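Local coordinates for flavin-dependent monooxygenase, oxygenase subunit HsaA (Mycobacterium tuberculosis, PDB 3AFF), which probably hydroxylates the phenolic ring of the secosteroid 3-HSA to the catechol 3,4-DHSA during cholesterol catabolism, using reduced flavin and molecular oxygen, at residues V47-L52 against F69-R74. Residues are numbered along the deposited sequence; the frame is centred on the assembly and turned at random.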
loop_
_atom_site.group_PDB
_atom_site.type_symbol
_atom_site.label_atom_id
_atom_site.label_comp_id
_atom_site.label_asym_id
_atom_site.label_seq_id
_atom_site.Cartn_x
_atom_site.Cartn_y
_atom_site.Cartn_z
ATOM N N VAL A 47 7.974 53.675 16.515
ATOM C CA VAL A 47 6.659 53.007 16.758
ATOM C C VAL A 47 6.757 51.976 17.884
ATOM O O VAL A 47 5.746 51.383 18.315
ATOM C CB VAL A 47 6.072 52.301 15.494
ATOM C CG1 VAL A 47 5.918 53.310 14.339
ATOM C CG2 VAL A 47 6.936 51.025 15.090
ATOM N N GLY A 48 7.978 51.739 18.366
ATOM C CA GLY A 48 8.148 50.891 19.530
ATOM C C GLY A 48 8.483 49.427 19.227
ATOM O O GLY A 48 8.396 48.589 20.110
ATOM N N PHE A 49 8.884 49.128 17.995
ATOM C CA PHE A 49 9.150 47.715 17.583
ATOM C C PHE A 49 10.193 47.019 18.457
ATOM O O PHE A 49 9.987 45.887 18.911
ATOM C CB PHE A 49 9.553 47.605 16.106
ATOM C CG PHE A 49 10.064 46.233 15.739
ATOM C CD1 PHE A 49 9.159 45.197 15.451
ATOM C CD2 PHE A 49 11.461 45.932 15.799
ATOM C CE1 PHE A 49 9.642 43.884 15.137
ATOM C CE2 PHE A 49 11.909 44.627 15.528
ATOM C CZ PHE A 49 10.991 43.606 15.181
ATOM N N PHE A 50 11.326 47.699 18.704
ATOM C CA PHE A 50 12.413 47.097 19.523
ATOM C C PHE A 50 12.059 46.893 20.982
ATOM O O PHE A 50 12.661 46.028 21.672
ATOM C CB PHE A 50 13.723 47.865 19.378
ATOM C CG PHE A 50 14.210 47.910 17.980
ATOM C CD1 PHE A 50 14.716 46.746 17.361
ATOM C CD2 PHE A 50 14.095 49.058 17.253
ATOM C CE1 PHE A 50 15.169 46.767 16.022
ATOM C CE2 PHE A 50 14.534 49.098 15.926
ATOM C CZ PHE A 50 15.067 47.958 15.309
ATOM N N THR A 51 11.030 47.600 21.455
ATOM C CA THR A 51 10.549 47.380 22.829
ATOM C C THR A 51 9.740 46.112 23.074
ATOM O O THR A 51 9.515 45.733 24.244
ATOM C CB THR A 51 9.699 48.580 23.382
ATOM O OG1 THR A 51 8.407 48.597 22.730
ATOM C CG2 THR A 51 10.441 49.905 23.136
ATOM N N LEU A 52 9.315 45.437 21.996
ATOM C CA LEU A 52 8.298 44.397 22.082
ATOM C C LEU A 52 8.635 43.303 23.058
ATOM O O LEU A 52 7.814 42.921 23.894
ATOM C CB LEU A 52 8.044 43.766 20.697
ATOM C CG LEU A 52 7.081 44.542 19.783
ATOM C CD1 LEU A 52 7.164 44.121 18.309
ATOM C CD2 LEU A 52 5.598 44.567 20.332
ATOM N N PHE A 69 6.710 37.658 16.544
ATOM C CA PHE A 69 6.955 36.982 15.230
ATOM C C PHE A 69 6.025 37.406 14.080
ATOM O O PHE A 69 6.475 37.568 12.934
ATOM C CB PHE A 69 7.089 35.450 15.384
ATOM C CG PHE A 69 8.249 35.055 16.248
ATOM C CD1 PHE A 69 9.546 35.454 15.913
ATOM C CD2 PHE A 69 8.060 34.317 17.430
ATOM C CE1 PHE A 69 10.650 35.098 16.745
ATOM C CE2 PHE A 69 9.132 33.948 18.253
ATOM C CZ PHE A 69 10.440 34.335 17.934
ATOM N N GLU A 70 4.754 37.697 14.413
ATOM C CA GLU A 70 3.794 38.266 13.463
ATOM C C GLU A 70 4.236 39.598 12.875
ATOM O O GLU A 70 4.166 39.822 11.674
ATOM C CB GLU A 70 2.390 38.414 14.149
ATOM C CG GLU A 70 1.402 39.268 13.378
ATOM C CD GLU A 70 0.992 38.619 12.039
ATOM O OE1 GLU A 70 0.538 39.391 11.112
ATOM O OE2 GLU A 70 1.184 37.356 11.919
ATOM N N ALA A 71 4.675 40.503 13.755
ATOM C CA ALA A 71 5.380 41.705 13.356
ATOM C C ALA A 71 6.502 41.507 12.341
ATOM O O ALA A 71 6.591 42.261 11.336
ATOM C CB ALA A 71 5.923 42.423 14.664
ATOM N N THR A 72 7.389 40.537 12.580
ATOM C CA THR A 72 8.458 40.267 11.612
ATOM C C THR A 72 7.955 39.685 10.286
ATOM O O THR A 72 8.557 39.903 9.225
ATOM C CB THR A 72 9.551 39.313 12.207
ATOM O OG1 THR A 72 9.040 37.979 12.319
ATOM C CG2 THR A 72 9.976 39.819 13.628
ATOM N N ARG A 73 6.906 38.864 10.368
ATOM C CA ARG A 73 6.249 38.281 9.167
ATOM C C ARG A 73 5.727 39.406 8.260
ATOM O O ARG A 73 6.013 39.429 7.050
ATOM C CB ARG A 73 5.097 37.331 9.587
ATOM C CG ARG A 73 4.529 36.475 8.370
ATOM C CD ARG A 73 3.119 35.886 8.621
ATOM N NE ARG A 73 2.125 36.915 8.936
ATOM C CZ ARG A 73 1.577 37.719 8.015
ATOM N NH1 ARG A 73 1.850 37.585 6.743
ATOM N NH2 ARG A 73 0.702 38.644 8.360
ATOM N N ARG A 74 5.001 40.358 8.846
ATOM C CA ARG A 74 4.526 41.563 8.112
ATOM C C ARG A 74 5.639 42.363 7.484
ATOM O O ARG A 74 5.603 42.666 6.266
ATOM C CB ARG A 74 3.715 42.512 9.016
ATOM C CG ARG A 74 2.600 41.847 9.734
ATOM C CD ARG A 74 1.691 42.877 10.512
ATOM N NE ARG A 74 0.657 42.155 11.248
ATOM C CZ ARG A 74 -0.318 42.718 11.970
ATOM N NH1 ARG A 74 -0.435 44.034 12.059
ATOM N NH2 ARG A 74 -1.153 41.936 12.624
#
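The ring of Phe49 meets helix 65-76 edge-on: Ala71 and Thr72 both touch its rim close to the ring plane, with Phe49 CE1 4.0 Å from Ala71 CB and Phe49 CZ 4.2 Å from Thr72 CG2. On the loop side, Phe50 CE1 also lies in plane at the Phe49 edge, while Phe49 CD2 sits 3.7 Å above one face of the Phe50 ring, offset toward its rim. The ring of Phe68 meets that of Phe49 as well, their planes about 30° apart. With CG anti to the backbone N (chi1 170°), the Phe49 side chain extends across to the helix. Leu52, three residues further on, brings CD1 to within 4.2 Å of Ala71 CB, and the small alanine thus receives both a ring edge and a methyl group.

No hydrogen bond joins the two segments, and the contact between them is apolar. Thr72 OG1 bonds to Phe69 O at 2.7 Å, sharing that carbonyl with Arg73 N and leaving its methyl for Phe49. Thr51 OG1 approaches Gly48 O in the carbonyl plane, on a lone pair, at 2.6 Å. Away from the contact, Glu70 is held in a salt-bridge network with Arg73 and Arg74.

Ile16 and Leu13 of helix 9-33 and Ser86 of helix 80-96 close around this buried apolar contact. A Schellman motif at Gly48, with positive phi, ends helix 38-47 and leads into the segment bearing Phe49, which packs on helix 65-76 within the helical N-terminal domain of the acyl-CoA dehydrogenase fold.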